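Local coordinates for chlorella virus DNA ligase-adenylate (PDB 1FVI), which probably seals nicks in duplex DNA as an ATP-dependent ligase, and is caught here as its covalent ligase-adenylate intermediate, at residues Ala28-Val33 and Asp76-Val81; Thr56-Glu61 and Ala129-Ile134; Val139-Ile144 and Leu148-Asp153; Ile197-Leu202 and Glu263-Lys268; Ile235-Asp240 and Phe244-Gly249. The protein carries 1 engineered substitution. All coordinates share one frame; numbering follows the deposited sequence.

Contact 1 of 5, residues Ala28-Val33 and Asp76-Val81. Engineered in segment 28-33: A28 (natural residue Asp).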
# COMPACT_ATOMS: atom_id res chain seq x y z
N ALA A 28 4.79 1.87 -1.50
CA ALA A 28 6.15 2.39 -1.53
C ALA A 28 6.93 1.23 -2.15
O ALA A 28 7.18 0.21 -1.49
CB ALA A 28 6.64 2.66 -0.10
N GLY A 29 7.23 1.33 -3.43
CA GLY A 29 7.95 0.24 -4.07
C GLY A 29 8.54 0.62 -5.42
O GLY A 29 8.73 1.80 -5.73
N ILE A 30 8.82 -0.40 -6.21
CA ILE A 30 9.40 -0.20 -7.53
C ILE A 30 8.34 -0.47 -8.58
O ILE A 30 7.83 -1.60 -8.70
CB ILE A 30 10.64 -1.13 -7.76
CG1 ILE A 30 11.66 -0.92 -6.63
CG2 ILE A 30 11.31 -0.84 -9.13
CD1 ILE A 30 12.21 0.54 -6.52
N ARG A 31 7.93 0.61 -9.26
CA ARG A 31 6.94 0.56 -10.34
C ARG A 31 7.50 -0.34 -11.46
O ARG A 31 8.66 -0.17 -11.90
CB ARG A 31 6.69 1.97 -10.91
CG ARG A 31 5.63 2.05 -11.98
CD ARG A 31 4.28 1.64 -11.41
NE ARG A 31 3.18 1.82 -12.36
CZ ARG A 31 2.59 2.99 -12.61
NH1 ARG A 31 3.00 4.08 -11.98
NH2 ARG A 31 1.59 3.07 -13.49
N SER A 32 6.70 -1.31 -11.87
CA SER A 32 7.12 -2.25 -12.90
C SER A 32 5.99 -2.67 -13.83
O SER A 32 4.89 -3.04 -13.39
CB SER A 32 7.76 -3.49 -12.27
OG SER A 32 8.73 -4.05 -13.14
N VAL A 33 6.27 -2.58 -15.12
CA VAL A 33 5.31 -2.96 -16.13
C VAL A 33 5.86 -4.11 -16.95
O VAL A 33 7.05 -4.16 -17.27
CB VAL A 33 5.00 -1.79 -17.06
CG1 VAL A 33 4.05 -2.23 -18.17
CG2 VAL A 33 4.40 -0.62 -16.28
N ASP A 76 16.00 -1.22 0.88
CA ASP A 76 16.37 -2.61 0.68
C ASP A 76 15.74 -3.09 -0.61
O ASP A 76 16.42 -3.63 -1.48
CB ASP A 76 15.90 -3.46 1.86
CG ASP A 76 16.69 -3.18 3.13
OD1 ASP A 76 17.91 -2.88 3.04
OD2 ASP A 76 16.09 -3.28 4.23
N THR A 77 14.44 -2.84 -0.73
CA THR A 77 13.67 -3.20 -1.91
C THR A 77 14.34 -2.59 -3.14
O THR A 77 14.58 -3.28 -4.13
CB THR A 77 12.22 -2.65 -1.80
OG1 THR A 77 11.52 -3.33 -0.76
CG2 THR A 77 11.47 -2.82 -3.13
N THR A 78 14.68 -1.30 -3.06
CA THR A 78 15.32 -0.59 -4.16
C THR A 78 16.59 -1.25 -4.68
O THR A 78 16.78 -1.36 -5.89
CB THR A 78 15.65 0.86 -3.77
OG1 THR A 78 14.44 1.55 -3.41
CG2 THR A 78 16.33 1.58 -4.92
N SER A 79 17.45 -1.70 -3.77
CA SER A 79 18.71 -2.33 -4.14
C SER A 79 18.53 -3.75 -4.64
O SER A 79 19.31 -4.22 -5.45
CB SER A 79 19.69 -2.31 -2.97
OG SER A 79 19.07 -2.80 -1.79
N ALA A 80 17.51 -4.44 -4.16
CA ALA A 80 17.26 -5.81 -4.62
C ALA A 80 16.73 -5.80 -6.06
O ALA A 80 17.19 -6.57 -6.91
CB ALA A 80 16.27 -6.51 -3.69
N VAL A 81 15.79 -4.90 -6.33
CA VAL A 81 15.18 -4.76 -7.65
C VAL A 81 16.09 -4.06 -8.66
O VAL A 81 16.24 -4.49 -9.81
CB VAL A 81 13.87 -3.90 -7.58
CG1 VAL A 81 13.22 -3.81 -8.96
CG2 VAL A 81 12.90 -4.46 -6.56

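Contact 2 of 5, residues Thr56-Glu61 and Ala129-Ile134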
# COMPACT_ATOMS: atom_id res chain seq x y z
N THR A 56 8.18 -12.09 -15.54
CA THR A 56 7.82 -12.16 -16.96
C THR A 56 7.13 -13.50 -17.28
O THR A 56 6.23 -13.55 -18.12
CB THR A 56 9.02 -11.95 -17.92
OG1 THR A 56 9.97 -13.00 -17.75
CG2 THR A 56 9.69 -10.64 -17.67
N GLU A 57 7.55 -14.56 -16.60
CA GLU A 57 6.97 -15.89 -16.79
C GLU A 57 5.56 -15.93 -16.17
O GLU A 57 4.63 -16.52 -16.75
CB GLU A 57 7.84 -16.98 -16.14
CG GLU A 57 9.16 -17.25 -16.87
CD GLU A 57 10.15 -18.14 -16.09
OE1 GLU A 57 9.81 -18.65 -14.99
OE2 GLU A 57 11.29 -18.33 -16.58
N LEU A 58 5.40 -15.25 -15.03
CA LEU A 58 4.14 -15.21 -14.30
C LEU A 58 3.08 -14.26 -14.82
O LEU A 58 1.90 -14.61 -14.92
CB LEU A 58 4.41 -14.88 -12.82
CG LEU A 58 4.31 -15.94 -11.72
CD1 LEU A 58 4.84 -17.27 -12.16
CD2 LEU A 58 5.07 -15.44 -10.53
N LEU A 59 3.48 -13.05 -15.17
CA LEU A 59 2.51 -12.05 -15.59
C LEU A 59 2.20 -11.97 -17.07
O LEU A 59 3.07 -12.20 -17.91
CB LEU A 59 2.97 -10.66 -15.12
CG LEU A 59 3.17 -10.39 -13.62
CD1 LEU A 59 3.91 -9.06 -13.47
CD2 LEU A 59 1.82 -10.35 -12.91
N PRO A 60 0.93 -11.64 -17.40
CA PRO A 60 0.53 -11.52 -18.80
C PRO A 60 1.04 -10.18 -19.31
O PRO A 60 1.24 -9.25 -18.53
CB PRO A 60 -0.99 -11.55 -18.73
CG PRO A 60 -1.26 -10.92 -17.41
CD PRO A 60 -0.26 -11.60 -16.53
N GLU A 61 1.30 -10.12 -20.61
CA GLU A 61 1.77 -8.91 -21.26
C GLU A 61 0.80 -7.75 -20.95
O GLU A 61 -0.42 -7.93 -21.02
CB GLU A 61 1.86 -9.19 -22.77
CG GLU A 61 2.17 -7.98 -23.63
CD GLU A 61 3.62 -7.53 -23.54
OE1 GLU A 61 4.44 -8.22 -22.91
OE2 GLU A 61 3.92 -6.47 -24.14
N ALA A 129 6.25 -19.88 -5.07
CA ALA A 129 7.04 -20.02 -3.86
C ALA A 129 7.77 -18.73 -3.44
O ALA A 129 7.52 -18.19 -2.36
CB ALA A 129 8.03 -21.17 -4.02
N GLN A 130 8.65 -18.26 -4.31
CA GLN A 130 9.43 -17.06 -4.04
C GLN A 130 8.71 -15.73 -4.29
O GLN A 130 8.90 -14.78 -3.55
CB GLN A 130 10.72 -17.11 -4.87
CG GLN A 130 11.65 -15.94 -4.64
CD GLN A 130 12.84 -15.98 -5.55
OE1 GLN A 130 12.99 -16.89 -6.36
NE2 GLN A 130 13.70 -14.98 -5.44
N VAL A 131 7.93 -15.67 -5.38
CA VAL A 131 7.18 -14.47 -5.78
C VAL A 131 5.71 -14.47 -5.35
O VAL A 131 4.93 -15.33 -5.74
CB VAL A 131 7.19 -14.30 -7.32
CG1 VAL A 131 6.76 -12.90 -7.69
CG2 VAL A 131 8.55 -14.60 -7.89
N LYS A 132 5.33 -13.45 -4.59
CA LYS A 132 3.95 -13.35 -4.13
C LYS A 132 3.19 -12.36 -5.03
O LYS A 132 3.46 -11.16 -5.01
CB LYS A 132 3.93 -12.88 -2.67
CG LYS A 132 2.57 -12.88 -2.01
CD LYS A 132 2.66 -12.17 -0.68
CE LYS A 132 1.33 -12.14 0.04
NZ LYS A 132 1.47 -11.44 1.35
N ILE A 133 2.31 -12.89 -5.87
CA ILE A 133 1.51 -12.05 -6.76
C ILE A 133 0.28 -11.61 -5.99
O ILE A 133 -0.55 -12.44 -5.58
CB ILE A 133 1.06 -12.80 -8.05
CG1 ILE A 133 2.27 -13.30 -8.83
CG2 ILE A 133 0.19 -11.89 -8.93
CD1 ILE A 133 3.17 -12.23 -9.28
N ILE A 134 0.18 -10.30 -5.78
CA ILE A 134 -0.94 -9.74 -5.04
C ILE A 134 -1.83 -8.86 -5.91
O ILE A 134 -1.44 -7.76 -6.29
CB ILE A 134 -0.46 -8.92 -3.82
CG1 ILE A 134 0.37 -9.81 -2.88
CG2 ILE A 134 -1.66 -8.35 -3.09
CD1 ILE A 134 1.00 -9.06 -1.74

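Contact 3 of 5, residues Val139-Ile144 and Leu148-Asp153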
# COMPACT_ATOMS: atom_id res chain seq x y z
N VAL A 139 -11.33 -0.73 -4.08
CA VAL A 139 -12.45 -0.62 -3.16
C VAL A 139 -13.32 0.51 -3.68
O VAL A 139 -12.79 1.52 -4.12
CB VAL A 139 -11.95 -0.19 -1.75
CG1 VAL A 139 -13.13 0.11 -0.84
CG2 VAL A 139 -11.09 -1.27 -1.14
N GLU A 140 -14.63 0.33 -3.68
CA GLU A 140 -15.53 1.39 -4.11
C GLU A 140 -15.84 2.25 -2.89
O GLU A 140 -16.34 1.75 -1.88
CB GLU A 140 -16.82 0.82 -4.70
CG GLU A 140 -17.82 1.89 -5.16
CD GLU A 140 -19.07 1.32 -5.81
OE1 GLU A 140 -19.53 1.88 -6.84
OE2 GLU A 140 -19.60 0.30 -5.30
N ILE A 141 -15.46 3.52 -2.96
CA ILE A 141 -15.66 4.49 -1.89
C ILE A 141 -16.80 5.41 -2.37
O ILE A 141 -16.78 5.86 -3.52
CB ILE A 141 -14.35 5.32 -1.63
CG1 ILE A 141 -13.18 4.39 -1.29
CG2 ILE A 141 -14.57 6.39 -0.58
CD1 ILE A 141 -13.33 3.62 -0.00
N ASN A 142 -17.75 5.71 -1.48
CA ASN A 142 -18.89 6.53 -1.84
C ASN A 142 -18.94 7.93 -1.30
O ASN A 142 -19.67 8.77 -1.82
CB ASN A 142 -20.17 5.81 -1.44
CG ASN A 142 -20.39 4.53 -2.21
OD1 ASN A 142 -20.19 4.48 -3.43
ND2 ASN A 142 -20.82 3.50 -1.51
N ASN A 143 -18.19 8.18 -0.22
CA ASN A 143 -18.18 9.50 0.41
C ASN A 143 -16.85 9.80 1.13
O ASN A 143 -15.97 8.93 1.25
CB ASN A 143 -19.39 9.65 1.38
CG ASN A 143 -19.47 8.54 2.43
OD1 ASN A 143 -20.40 7.73 2.44
ND2 ASN A 143 -18.48 8.49 3.30
N ILE A 144 -16.72 11.04 1.60
CA ILE A 144 -15.51 11.50 2.29
C ILE A 144 -15.16 10.69 3.56
O ILE A 144 -14.00 10.38 3.81
CB ILE A 144 -15.60 13.02 2.60
CG1 ILE A 144 -15.51 13.80 1.29
CG2 ILE A 144 -14.53 13.44 3.64
CD1 ILE A 144 -15.72 15.26 1.42
N LEU A 148 -11.54 8.74 4.13
CA LEU A 148 -10.67 8.87 5.30
C LEU A 148 -10.52 7.55 6.10
O LEU A 148 -9.42 7.21 6.53
CB LEU A 148 -11.21 9.98 6.20
CG LEU A 148 -11.07 11.32 5.49
CD1 LEU A 148 -11.87 12.37 6.19
CD2 LEU A 148 -9.60 11.69 5.40
N GLN A 149 -11.63 6.83 6.29
CA GLN A 149 -11.57 5.55 7.00
C GLN A 149 -10.65 4.63 6.22
O GLN A 149 -9.88 3.86 6.81
CB GLN A 149 -12.96 4.92 7.13
CG GLN A 149 -13.96 5.79 7.90
CD GLN A 149 -15.34 5.14 8.04
OE1 GLN A 149 -15.70 4.67 9.11
NE2 GLN A 149 -16.12 5.15 6.96
N TYR A 150 -10.70 4.75 4.89
CA TYR A 150 -9.87 3.93 4.02
C TYR A 150 -8.37 4.25 4.19
O TYR A 150 -7.53 3.32 4.23
CB TYR A 150 -10.31 4.09 2.56
CG TYR A 150 -9.56 3.17 1.64
CD1 TYR A 150 -9.75 1.79 1.72
CD2 TYR A 150 -8.61 3.66 0.74
CE1 TYR A 150 -9.01 0.92 0.94
CE2 TYR A 150 -7.87 2.79 -0.06
CZ TYR A 150 -8.07 1.42 0.06
OH TYR A 150 -7.31 0.53 -0.64
N GLU A 151 -8.03 5.54 4.32
CA GLU A 151 -6.64 5.97 4.50
C GLU A 151 -6.11 5.43 5.84
O GLU A 151 -4.98 4.94 5.90
CB GLU A 151 -6.47 7.50 4.45
CG GLU A 151 -4.99 7.94 4.60
CD GLU A 151 -4.67 9.39 4.24
OE1 GLU A 151 -3.59 9.87 4.64
OE2 GLU A 151 -5.47 10.05 3.55
N ARG A 152 -6.92 5.57 6.89
CA ARG A 152 -6.58 5.05 8.22
C ARG A 152 -6.28 3.54 8.11
O ARG A 152 -5.26 3.06 8.61
CB ARG A 152 -7.76 5.25 9.17
CG ARG A 152 -7.63 4.52 10.51
CD ARG A 152 -8.99 4.19 11.12
NE ARG A 152 -9.81 3.35 10.25
CZ ARG A 152 -11.13 3.23 10.34
NH1 ARG A 152 -11.81 3.87 11.28
NH2 ARG A 152 -11.80 2.51 9.44
N ASP A 153 -7.16 2.81 7.44
CA ASP A 153 -7.00 1.36 7.26
C ASP A 153 -5.71 1.04 6.55
O ASP A 153 -4.90 0.23 6.99
CB ASP A 153 -8.17 0.80 6.46
CG ASP A 153 -9.43 0.66 7.29
OD1 ASP A 153 -9.32 0.70 8.54
OD2 ASP A 153 -10.53 0.49 6.71

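Contact 4 of 5, residues Ile197-Leu202 and Glu263-Lys268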
# COMPACT_ATOMS: atom_id res chain seq x y z
N ILE A 197 2.51 6.75 27.75
CA ILE A 197 2.37 6.82 29.20
C ILE A 197 1.96 5.47 29.82
O ILE A 197 2.46 5.11 30.88
CB ILE A 197 1.41 7.94 29.63
CG1 ILE A 197 -0.00 7.64 29.19
CG2 ILE A 197 1.87 9.27 29.03
CD1 ILE A 197 -0.90 8.85 29.29
N SER A 198 1.12 4.71 29.13
CA SER A 198 0.70 3.40 29.61
C SER A 198 0.26 2.49 28.44
O SER A 198 0.23 2.93 27.30
CB SER A 198 -0.43 3.53 30.64
OG SER A 198 -1.60 4.08 30.05
N MET A 199 -0.03 1.22 28.73
CA MET A 199 -0.46 0.26 27.72
C MET A 199 -1.62 -0.59 28.22
O MET A 199 -1.80 -0.78 29.42
CB MET A 199 0.68 -0.68 27.32
CG MET A 199 1.80 -0.01 26.60
SD MET A 199 3.06 -1.18 26.14
CE MET A 199 4.35 -0.03 25.58
N THR A 200 -2.37 -1.12 27.27
CA THR A 200 -3.51 -1.97 27.57
C THR A 200 -3.31 -3.25 26.77
O THR A 200 -3.03 -3.18 25.57
CB THR A 200 -4.81 -1.30 27.13
OG1 THR A 200 -4.89 -0.00 27.70
CG2 THR A 200 -6.00 -2.11 27.60
N ALA A 201 -3.42 -4.39 27.45
CA ALA A 201 -3.25 -5.71 26.82
C ALA A 201 -4.37 -6.02 25.81
O ALA A 201 -5.45 -5.41 25.85
CB ALA A 201 -3.19 -6.78 27.88
N LEU A 202 -4.11 -7.01 24.95
CA LEU A 202 -5.06 -7.41 23.92
C LEU A 202 -6.06 -8.51 24.30
O LEU A 202 -7.25 -8.38 24.02
CB LEU A 202 -4.30 -7.82 22.65
CG LEU A 202 -5.07 -8.36 21.44
CD1 LEU A 202 -6.18 -7.40 21.00
CD2 LEU A 202 -4.08 -8.60 20.30
N GLU A 263 7.98 -1.69 29.99
CA GLU A 263 8.67 -0.84 30.93
C GLU A 263 9.74 -0.02 30.21
O GLU A 263 10.16 1.02 30.71
CB GLU A 263 9.29 -1.72 32.02
CG GLU A 263 8.34 -2.80 32.62
CD GLU A 263 8.10 -4.04 31.72
OE1 GLU A 263 9.01 -4.43 30.96
OE2 GLU A 263 7.00 -4.63 31.81
N SER A 264 10.15 -0.49 29.03
CA SER A 264 11.17 0.16 28.18
C SER A 264 10.66 1.26 27.25
O SER A 264 11.42 2.15 26.85
CB SER A 264 11.89 -0.88 27.31
OG SER A 264 12.62 -1.80 28.09
N TYR A 265 9.39 1.19 26.86
CA TYR A 265 8.81 2.17 25.95
C TYR A 265 8.06 3.29 26.63
O TYR A 265 7.70 4.27 25.97
CB TYR A 265 7.92 1.47 24.93
CG TYR A 265 8.64 0.36 24.23
CD1 TYR A 265 8.41 -0.97 24.58
CD2 TYR A 265 9.63 0.64 23.28
CE1 TYR A 265 9.15 -1.99 24.03
CE2 TYR A 265 10.37 -0.38 22.72
CZ TYR A 265 10.13 -1.69 23.10
OH TYR A 265 10.89 -2.70 22.56
N ILE A 266 7.80 3.15 27.93
CA ILE A 266 7.10 4.18 28.67
C ILE A 266 7.96 5.44 28.65
O ILE A 266 9.12 5.43 29.05
CB ILE A 266 6.79 3.73 30.10
CG1 ILE A 266 5.89 2.50 30.06
CG2 ILE A 266 6.07 4.84 30.87
CD1 ILE A 266 4.50 2.76 29.51
N GLY A 267 7.39 6.52 28.13
CA GLY A 267 8.14 7.76 28.02
C GLY A 267 8.75 7.91 26.64
O GLY A 267 9.34 8.95 26.33
N LYS A 268 8.65 6.87 25.80
CA LYS A 268 9.17 6.94 24.44
C LYS A 268 8.21 7.76 23.56
O LYS A 268 7.00 7.80 23.80
CB LYS A 268 9.35 5.55 23.83
CG LYS A 268 10.55 4.80 24.36
CD LYS A 268 11.85 5.57 24.14
CE LYS A 268 13.04 4.85 24.78
NZ LYS A 268 12.87 4.65 26.26

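Contact 5 of 5, residues Ile235-Asp240 and Phe244-Gly249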
# COMPACT_ATOMS: atom_id res chain seq x y z
N ILE A 235 -1.90 1.48 23.06
CA ILE A 235 -1.00 2.30 23.85
C ILE A 235 -1.70 3.65 24.05
O ILE A 235 -2.41 4.13 23.16
CB ILE A 235 0.36 2.51 23.19
CG1 ILE A 235 0.22 3.15 21.80
CG2 ILE A 235 1.11 1.20 23.13
CD1 ILE A 235 1.56 3.63 21.21
N GLU A 236 -1.59 4.18 25.27
CA GLU A 236 -2.20 5.46 25.61
C GLU A 236 -1.08 6.47 25.53
O GLU A 236 0.02 6.24 26.06
CB GLU A 236 -2.83 5.40 27.00
CG GLU A 236 -4.06 4.49 27.07
CD GLU A 236 -3.77 3.04 26.68
OE1 GLU A 236 -2.79 2.47 27.20
OE2 GLU A 236 -4.53 2.47 25.85
N VAL A 237 -1.34 7.57 24.84
CA VAL A 237 -0.33 8.60 24.62
C VAL A 237 -0.73 10.00 25.03
O VAL A 237 -1.90 10.33 25.06
CB VAL A 237 0.11 8.60 23.13
CG1 VAL A 237 0.73 7.24 22.78
CG2 VAL A 237 -1.10 8.89 22.23
N ASP A 238 0.28 10.83 25.32
CA ASP A 238 0.04 12.21 25.75
C ASP A 238 -0.31 13.17 24.63
O ASP A 238 -1.40 13.74 24.64
CB ASP A 238 1.21 12.77 26.58
CG ASP A 238 0.92 14.18 27.15
OD1 ASP A 238 0.36 14.31 28.26
OD2 ASP A 238 1.27 15.18 26.49
N TYR A 239 0.60 13.42 23.70
CA TYR A 239 0.30 14.38 22.62
C TYR A 239 -0.18 15.76 23.12
O TYR A 239 -1.39 16.06 23.13
CB TYR A 239 -0.73 13.82 21.63
CG TYR A 239 -0.83 14.66 20.37
CD1 TYR A 239 0.31 15.20 19.77
CD2 TYR A 239 -2.07 14.92 19.78
CE1 TYR A 239 0.22 16.00 18.62
CE2 TYR A 239 -2.17 15.71 18.63
CZ TYR A 239 -1.02 16.24 18.06
OH TYR A 239 -1.12 17.01 16.94
N ASP A 240 0.77 16.57 23.56
CA ASP A 240 0.52 17.92 24.05
C ASP A 240 -0.72 18.06 24.93
O ASP A 240 -1.68 18.75 24.59
CB ASP A 240 0.46 18.90 22.88
CG ASP A 240 1.55 18.63 21.85
OD1 ASP A 240 2.72 18.43 22.26
OD2 ASP A 240 1.23 18.59 20.64
N PHE A 244 -5.09 9.99 24.68
CA PHE A 244 -5.93 9.11 23.87
C PHE A 244 -5.13 7.85 23.54
O PHE A 244 -3.90 7.84 23.65
CB PHE A 244 -6.37 9.80 22.59
CG PHE A 244 -5.25 10.09 21.64
CD1 PHE A 244 -5.07 9.31 20.49
CD2 PHE A 244 -4.34 11.11 21.92
CE1 PHE A 244 -4.01 9.54 19.63
CE2 PHE A 244 -3.27 11.36 21.06
CZ PHE A 244 -3.10 10.57 19.92
N SER A 245 -5.81 6.80 23.13
CA SER A 245 -5.10 5.58 22.80
C SER A 245 -4.95 5.34 21.31
O SER A 245 -5.69 5.91 20.49
CB SER A 245 -5.74 4.36 23.46
OG SER A 245 -7.11 4.27 23.14
N ILE A 246 -3.95 4.54 20.97
CA ILE A 246 -3.69 4.14 19.61
C ILE A 246 -3.68 2.63 19.63
O ILE A 246 -2.83 2.01 20.27
CB ILE A 246 -2.34 4.68 19.08
CG1 ILE A 246 -2.32 6.22 19.16
CG2 ILE A 246 -2.14 4.23 17.63
CD1 ILE A 246 -1.09 6.88 18.54
N GLY A 247 -4.66 2.04 18.95
CA GLY A 247 -4.77 0.59 18.90
C GLY A 247 -4.54 -0.02 17.53
O GLY A 247 -4.70 -1.22 17.36
N THR A 248 -4.22 0.80 16.52
CA THR A 248 -3.94 0.27 15.18
C THR A 248 -2.60 0.76 14.64
O THR A 248 -2.09 1.80 15.07
CB THR A 248 -5.04 0.65 14.13
OG1 THR A 248 -5.03 2.06 13.88
CG2 THR A 248 -6.41 0.23 14.63
N GLY A 249 -2.03 0.00 13.71
CA GLY A 249 -0.77 0.38 13.10
C GLY A 249 0.38 -0.52 13.45
O GLY A 249 1.47 -0.36 12.93

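Contact 1 of 5, residues Ala28-Val33 and Asp76-Val81
I30 meets V81 where strand 30-34 packs against helix 74-82, and this pair forms the tight half of the contact. Both side chains are branched at CB, and they slide past one another in opposite directions. CG2 of I30 comes to 3.5 Å from CG1 of V81. On the other branch, CG1 of I30 lies 3.8 Å from CG2 of V81, so each branch of the valine has its own neighbour on the isoleucine. The first torsion of I30 (chi1 -55°) sets CG2 anti to the backbone N and brings CG1 alongside that nitrogen, which spreads the two branches over the helix. V81 also touches I67 of the adjoining strand 63-68 and is buried.

Toward the earlier turn of the helix the fit slackens. CG2 of T77 stands 4.0 Å from CG1 of I30, while the hydroxyl of T77 is engaged by the backbone N of I69. T78 crosses I30 at about a right angle, its OG1 4.0 Å from I30 CD1. That hydroxyl bonds to the carbonyl of F74, one turn back. I30 and T78 are both partly exposed; threonine suits this margin because its hydroxyl is satisfied within the helix.

No hydrogen bond joins the two segments; backbone bonds hold the strand in its sheet, I30 to I67 and S32 to G65 of strand 63-68, and V33 to L39. Next to I30, R31 belongs to the AMP pocket and forms a salt bridge with D64. This is helix-on-sheet packing in the adenylation domain of an ATP-dependent DNA ligase, with the nucleotide pocket close by.

Contact 2 of 5, residues Thr56-Glu61 and Ala129-Ile134
The CD2 methyl of L58 points into the angle between V131 and I133, two residues that face the same way from strand 131-135. It lies 3.9 Å from CG1 of I133 and equally near CD1 of that residue, while CB of V131 is 4.0 Å off. One methyl thus does nearly all the touching for L58. The leucine and isoleucine side chains cross obliquely; with chi1 at -106°, off the staggered positions, L58 holds its CD2 against both strand residues. For I133, chi1 of -60° sets CG1 beside the backbone N, and the bend at chi2 leaves CG1 and CD1 both against the same leucine methyl.

Strand 131-135 is an outermost strand of a mixed five-stranded sheet in the adenylation domain, paired in parallel with strand 92-99, and helix 49-58 packs against it as its last turn ends. V131 and I133 turn one face of the strand to this helix, where L55 also touches both. Between them K132 points away, its amine in a salt bridge with E70; the alternation of a strand thus gives branched apolar residues to the helix and a charged one to the exposed side.

L59, the first residue to leave helical angles, sets out across the contact rather than into it, but brings its end nearer, CD2 reaching 4.3 Å from CD1 of I133. Its other neighbours include Y94 and M38, which suits a long apolar side chain at a buried helix end.

Contact 3 of 5, residues Val139-Ile144 and Leu148-Asp153
Y150 and V139 form the first of the apolar contacts here, CG2 of the valine lying 3.7 Å from CE1 of the tyrosine. The two side chains cross at a slant, and the methyl meets the ring from an oblique direction. I141, two residues along strand 139-141 and pointing to the same side, comes across Y150 at about a right angle: its CD1 is 4.0 Å from CB of Y150, near the root of the ring. The tyrosine is placed for both because its ring is anti to the backbone N (chi1 -174°), which sends it out from the helix along the strand. Its long, rigid side chain, from CB to CE1, reaches two strand positions, and the branched V139 and I141 meet it at CE1 and CB respectively.

At the start of the helix, I144 and L148 lie side by side and point the same way, with CG2 of I144 3.8 Å from CD1 of L148. They stand one helical turn apart.

The polar bond between the segments belongs to the backbone. N of L148 donates to O of I144 over 3.0 Å, almost straight at 174°, as the first turn after N143, the N-cap residue, closes.

A short edge strand turns here into helix 144-156, which folds back over it. Y150 continues onto A23 and P25 of the neighbouring strand 21-25, so this strand-turn-helix unit of the adenylation domain backs the AMP-binding segment.

Contact 4 of 5, residues Ile197-Leu202 and Glu263-Lys268
The backbones of strand 190-201 and the turn Y265-K268 come nearest at I197 and I266, whose CA atoms are 5.4 Å apart, with no hydrogen bond across. I266 does the reaching: its CD1 lies 3.4 Å from the carbonyl O of I197 and 3.9 Å from CA of S198. An isoleucine methyl therefore rests on strand backbone, while the side chains of I197 and S198 point away. CG1 of I266 sits beside the backbone N, anti to the carbonyl carbon (chi1 -61°), and this, with the bend at chi2, brings CD1 onto the strand although the root of the side chain is not so aimed.

Strand 190-201 shares the antiparallel sheet of the OB-like domain, to which 263-268 also belongs. I197 and S198 both face E236 of the next strand, a classic beta bulge, and the methyl of I266 packs at this irregularity. The turn is a type II beta turn, closed by K268 N bonding to Y265 O at 2.8 Å; G267, with its positive phi of 96°, takes the position that glycine fills most easily.

M199 points toward Y265. Its chain is extended beyond CG, and its CE reaches 3.9 Å from CB of Y265, the two side chains meeting at an angle. A long, flexible thioether suits a place that must reach Y265 and also F258 and W259 of helix 252-260. The ring of Y265 leads away from the strand and packs edge-to-face with F258. Within 263-268, K268 NZ bonds to the carbonyl O of S264 at 2.9 Å.

Contact 5 of 5, residues Ile235-Asp240 and Phe244-Gly249
Four backbone hydrogen bonds bind I235, V237, F244 and I246 into an antiparallel hairpin. I246 N gives to I235 O at 2.7 Å, and I235 N returns the bond to I246 O at 3.0 Å. V237 N meets F244 O at 2.8 Å in an almost straight bond (175°), and the reverse bond from F244 N to V237 O is longer, at 3.2 Å. Between these two hydrogen-bonded pairs sits the non-hydrogen-bonded pair E236 and S245. Its CA atoms close to 4.0 Å, and CA of S245 makes a C-H contact with I235 O.

E236 and S245 share a sheet face. Bent at its second torsion, the glutamate passes OE2 to 3.3 Å from CB of S245, yet its carboxylate bonds to S234 OG and only weakly to S198 and T200. Small, polar S245 suits this exposed position.

The opposite face is apolar. CG2 of V237 lies over one face of the F244 ring, 3.7 Å from its centroid, a CH-pi contact offset toward the rim. F244 carries its ring between its own backbone N and carbonyl carbon (chi1 67°), folded back over the valine. Y239 brings CB to the ring edge, 3.6 Å from F244 CE2, while its hydroxyl bonds to that of Y274. I235 CG1 packs against CB of I246, and I235 also touches M199.

Within the OB-like domain, outermost strand 244-246 flanks strand 232-237, which neighbours strand 190-201. F272 of strand 269-275 meets the Y239 and F244 rings; P286 and F288 touch F244 and I246. R255 of helix 252-260 bonds the carbonyl O of G247.

Contacts 1, 2 and 3 belong to the adenylation domain, contacts 4 and 5 to the OB-like domain. Contacts 1 and 2 set different helices against one five-stranded sheet, mainly through aliphatic side chains, joined in contact 1 by two threonines; contact 2 is the more buried, contact 1 opens partly to solvent. Contact 3 serves the domain's other sheet, across the chain's centre from both, and adds an aromatic ring and a helical backbone bond. Contact 4 lies at the surface, whereas contact 5 is partly buried and relies on strand pairing. These last two touch: strands 190-201 and 232-237 are neighbours, S198 O lying 3.0 Å from E236 N in a probable hydrogen bond.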